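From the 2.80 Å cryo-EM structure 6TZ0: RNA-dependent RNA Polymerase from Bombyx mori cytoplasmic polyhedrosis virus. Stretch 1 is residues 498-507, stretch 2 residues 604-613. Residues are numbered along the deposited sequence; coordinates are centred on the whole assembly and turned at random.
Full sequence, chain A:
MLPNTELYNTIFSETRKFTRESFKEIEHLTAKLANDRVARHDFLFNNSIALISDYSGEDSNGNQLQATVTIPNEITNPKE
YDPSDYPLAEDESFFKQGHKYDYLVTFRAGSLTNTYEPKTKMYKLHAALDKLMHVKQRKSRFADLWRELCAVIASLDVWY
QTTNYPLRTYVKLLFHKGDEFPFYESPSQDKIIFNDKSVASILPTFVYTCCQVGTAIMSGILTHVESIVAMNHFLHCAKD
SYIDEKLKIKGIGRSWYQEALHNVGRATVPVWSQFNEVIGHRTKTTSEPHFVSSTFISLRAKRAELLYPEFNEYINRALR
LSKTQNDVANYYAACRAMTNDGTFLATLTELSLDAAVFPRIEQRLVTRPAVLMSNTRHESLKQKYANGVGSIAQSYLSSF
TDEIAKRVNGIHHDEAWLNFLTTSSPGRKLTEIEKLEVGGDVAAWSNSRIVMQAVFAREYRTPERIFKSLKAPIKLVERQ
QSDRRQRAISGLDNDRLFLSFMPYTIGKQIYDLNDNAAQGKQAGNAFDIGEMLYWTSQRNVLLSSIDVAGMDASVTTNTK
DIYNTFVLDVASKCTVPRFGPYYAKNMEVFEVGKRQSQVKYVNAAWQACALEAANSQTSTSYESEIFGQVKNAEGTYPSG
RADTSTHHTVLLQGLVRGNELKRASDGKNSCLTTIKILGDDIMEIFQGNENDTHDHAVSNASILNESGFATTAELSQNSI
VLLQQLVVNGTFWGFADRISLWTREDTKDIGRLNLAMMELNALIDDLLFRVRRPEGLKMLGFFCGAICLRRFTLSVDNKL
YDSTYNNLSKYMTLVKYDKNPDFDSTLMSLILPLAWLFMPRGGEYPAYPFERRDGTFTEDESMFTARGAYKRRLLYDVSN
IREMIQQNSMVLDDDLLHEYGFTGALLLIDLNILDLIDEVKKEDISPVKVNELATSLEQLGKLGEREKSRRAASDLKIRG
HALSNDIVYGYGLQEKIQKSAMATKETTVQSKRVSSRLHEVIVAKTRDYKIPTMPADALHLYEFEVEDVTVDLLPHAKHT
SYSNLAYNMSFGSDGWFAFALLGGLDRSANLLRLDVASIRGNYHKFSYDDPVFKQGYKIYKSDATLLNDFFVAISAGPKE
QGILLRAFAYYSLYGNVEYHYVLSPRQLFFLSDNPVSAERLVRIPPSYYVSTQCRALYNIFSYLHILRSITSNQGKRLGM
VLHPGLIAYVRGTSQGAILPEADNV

Stretch 1 (498-507) FLSFMPYTIG
Stretch 2 604-613: AAWQACALEA

The centre of this contact is a thiol. Cys609, chi1 m at -68°, sets its SG among three side chains of the other stretch: 3.6 Å from Met502 CG, 4.1 Å from Ile506 CD1 and 4.2 Å from Pro503 CD. Met502 (chi1 t, chi2 p, chi3 p) folds back so that its CE packs on Ala605 CB at 3.9 Å, an apolar contact one turn before Cys609. Ile506, m then t, reaches in from one turn beyond Met502.

The frame is two helices, 501-507 and 604-613, both continuing later in the chain. Their axes approach to 9.5 Å with 114° between their N-to-C directions; the two stretches bury 383 Å² in total. Helix 604-613 keeps regular i to i+4 bonding, with phi/psi near -70/-37. In the other helix, Thr505 N and OG1 both donate to Phe501 O, at 2.9 and 2.8 Å, while Ile506 N reaches Met502 O at 3.0 Å. Register is fixed by Pro503 CA against Cys609 CA at 6.7 Å, and by Leu499 CA against Glu612 CA at 5.8 Å.

Outward, Leu499 precedes the helix, beyond Ser500 (phi/psi -91/14). Its m,t rotamer brings CD2 to 4.2 Å from Leu611 CD2; Leu611's CA-to-CB bond points sideways to stretch 1, but the end of its side chain comes nearer.

At the polar edge, the CA-to-CB bond of Glu612 (t, m, chi3 -32°) points toward stretch 1; its CG lies 3.3 Å from Leu499 O and 3.9 Å from Leu499 CB. In a further contact, its OE1 sits 3.8 Å from Pro503 CG. No hydrogen bond joins the stretches; apolar side chains meet around Cys609 SG, and the carboxylate of Glu612 lies at the edge with OE2 hydrogen-bonded elsewhere in the structure.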

# COMPACT_ATOMS: atom_id res chain seq x y z
N PHE A 498 1.49 -13.84 -0.83
CA PHE A 498 1.85 -14.86 0.14
C PHE A 498 3.35 -15.10 0.18
O PHE A 498 3.89 -15.46 1.24
CB PHE A 498 1.11 -16.15 -0.19
CG PHE A 498 1.35 -17.26 0.79
CD1 PHE A 498 0.70 -17.26 2.01
CD2 PHE A 498 2.21 -18.30 0.49
CE1 PHE A 498 0.90 -18.28 2.91
CE2 PHE A 498 2.42 -19.31 1.39
CZ PHE A 498 1.77 -19.30 2.60
N LEU A 499 4.04 -14.92 -0.94
CA LEU A 499 5.49 -15.09 -0.94
C LEU A 499 6.20 -14.00 -0.15
O LEU A 499 7.27 -14.24 0.42
CB LEU A 499 6.03 -15.13 -2.37
CG LEU A 499 5.78 -16.42 -3.13
CD1 LEU A 499 6.31 -16.28 -4.54
CD2 LEU A 499 6.45 -17.56 -2.40
N SER A 500 5.63 -12.81 -0.11
CA SER A 500 6.23 -11.72 0.65
C SER A 500 5.73 -11.64 2.08
O SER A 500 5.96 -10.62 2.74
CB SER A 500 5.96 -10.40 -0.06
OG SER A 500 4.57 -10.11 -0.08
N PHE A 501 5.07 -12.68 2.59
CA PHE A 501 4.45 -12.56 3.90
C PHE A 501 5.42 -12.92 5.02
O PHE A 501 5.45 -12.26 6.06
CB PHE A 501 3.19 -13.41 3.97
CG PHE A 501 2.44 -13.25 5.25
CD1 PHE A 501 1.77 -12.07 5.52
CD2 PHE A 501 2.38 -14.28 6.17
CE1 PHE A 501 1.08 -11.92 6.69
CE2 PHE A 501 1.69 -14.13 7.34
CZ PHE A 501 1.03 -12.95 7.60
N MET A 502 6.22 -13.97 4.83
CA MET A 502 7.21 -14.33 5.84
C MET A 502 8.39 -13.35 5.93
O MET A 502 8.85 -13.13 7.07
CB MET A 502 7.66 -15.78 5.62
CG MET A 502 8.59 -16.34 6.69
SD MET A 502 7.92 -16.37 8.36
CE MET A 502 6.82 -17.77 8.26
N PRO A 503 8.92 -12.74 4.85
CA PRO A 503 9.85 -11.61 5.07
C PRO A 503 9.25 -10.44 5.83
O PRO A 503 9.93 -9.83 6.66
CB PRO A 503 10.25 -11.22 3.64
CG PRO A 503 10.15 -12.46 2.90
CD PRO A 503 8.99 -13.19 3.44
N TYR A 504 7.97 -10.14 5.59
CA TYR A 504 7.26 -9.13 6.37
C TYR A 504 7.15 -9.51 7.83
O TYR A 504 7.36 -8.68 8.72
CB TYR A 504 5.88 -8.89 5.77
CG TYR A 504 4.97 -8.07 6.66
CD1 TYR A 504 5.20 -6.72 6.87
CD2 TYR A 504 3.90 -8.66 7.31
CE1 TYR A 504 4.38 -5.98 7.69
CE2 TYR A 504 3.08 -7.94 8.14
CZ TYR A 504 3.32 -6.60 8.32
OH TYR A 504 2.50 -5.87 9.14
N THR A 505 6.83 -10.77 8.11
CA THR A 505 6.66 -11.23 9.48
C THR A 505 7.98 -11.22 10.23
O THR A 505 8.03 -10.88 11.42
CB THR A 505 6.04 -12.63 9.46
OG1 THR A 505 4.80 -12.58 8.76
CG2 THR A 505 5.81 -13.16 10.85
N ILE A 506 9.08 -11.53 9.54
CA ILE A 506 10.39 -11.50 10.18
C ILE A 506 10.83 -10.07 10.45
O ILE A 506 11.21 -9.72 11.57
CB ILE A 506 11.41 -12.27 9.33
CG1 ILE A 506 11.12 -13.76 9.39
CG2 ILE A 506 12.83 -11.94 9.76
CD1 ILE A 506 11.93 -14.57 8.43
N GLY A 507 10.77 -9.20 9.43
CA GLY A 507 11.20 -7.83 9.63
C GLY A 507 10.29 -6.98 10.50
O GLY A 507 10.71 -5.92 10.96
N ALA A 604 10.27 -24.85 7.26
CA ALA A 604 9.36 -24.39 6.22
C ALA A 604 9.59 -22.93 5.86
O ALA A 604 9.52 -22.55 4.68
CB ALA A 604 7.92 -24.60 6.66
N ALA A 605 9.85 -22.09 6.87
CA ALA A 605 10.00 -20.66 6.65
C ALA A 605 11.24 -20.34 5.83
O ALA A 605 11.23 -19.42 5.02
CB ALA A 605 10.05 -19.94 7.98
N TRP A 606 12.31 -21.11 6.02
CA TRP A 606 13.54 -20.86 5.29
C TRP A 606 13.42 -21.34 3.84
O TRP A 606 13.99 -20.72 2.93
CB TRP A 606 14.69 -21.48 6.08
CG TRP A 606 16.07 -21.39 5.56
CD1 TRP A 606 16.61 -20.39 4.83
CD2 TRP A 606 17.15 -22.22 5.96
NE1 TRP A 606 17.94 -20.61 4.63
CE2 TRP A 606 18.31 -21.72 5.34
CE3 TRP A 606 17.26 -23.36 6.76
CZ2 TRP A 606 19.54 -22.33 5.47
CZ3 TRP A 606 18.49 -23.96 6.89
CH2 TRP A 606 19.61 -23.45 6.25
N GLN A 607 12.60 -22.36 3.60
CA GLN A 607 12.23 -22.74 2.24
C GLN A 607 11.45 -21.63 1.55
O GLN A 607 11.72 -21.29 0.40
CB GLN A 607 11.40 -24.02 2.25
CG GLN A 607 12.11 -25.25 2.70
CD GLN A 607 11.20 -26.44 2.74
OE1 GLN A 607 10.05 -26.36 2.35
NE2 GLN A 607 11.70 -27.54 3.26
N ALA A 608 10.46 -21.06 2.25
CA ALA A 608 9.64 -20.00 1.67
C ALA A 608 10.46 -18.75 1.39
O ALA A 608 10.33 -18.14 0.32
CB ALA A 608 8.47 -19.67 2.59
N CYS A 609 11.33 -18.36 2.33
CA CYS A 609 12.13 -17.16 2.14
C CYS A 609 13.18 -17.34 1.06
O CYS A 609 13.43 -16.42 0.29
CB CYS A 609 12.78 -16.76 3.46
SG CYS A 609 11.59 -16.20 4.68
N ALA A 610 13.77 -18.54 0.96
CA ALA A 610 14.76 -18.76 -0.09
C ALA A 610 14.11 -18.83 -1.46
O ALA A 610 14.68 -18.33 -2.44
CB ALA A 610 15.53 -20.05 0.20
N LEU A 611 12.91 -19.42 -1.55
CA LEU A 611 12.22 -19.47 -2.83
C LEU A 611 11.72 -18.11 -3.25
O LEU A 611 11.66 -17.82 -4.45
CB LEU A 611 11.08 -20.49 -2.75
CG LEU A 611 10.39 -20.94 -4.04
CD1 LEU A 611 10.03 -22.39 -3.95
CD2 LEU A 611 9.13 -20.14 -4.31
N GLU A 612 11.35 -17.25 -2.30
CA GLU A 612 10.99 -15.89 -2.66
C GLU A 612 12.21 -15.09 -3.10
O GLU A 612 12.15 -14.37 -4.10
CB GLU A 612 10.27 -15.21 -1.50
CG GLU A 612 9.65 -13.88 -1.84
CD GLU A 612 10.59 -12.71 -1.61
OE1 GLU A 612 11.42 -12.80 -0.70
OE2 GLU A 612 10.52 -11.73 -2.38
N ALA A 613 13.32 -15.20 -2.37
CA ALA A 613 14.51 -14.43 -2.69
C ALA A 613 15.16 -14.88 -3.99
O ALA A 613 15.85 -14.08 -4.63
CB ALA A 613 15.51 -14.52 -1.55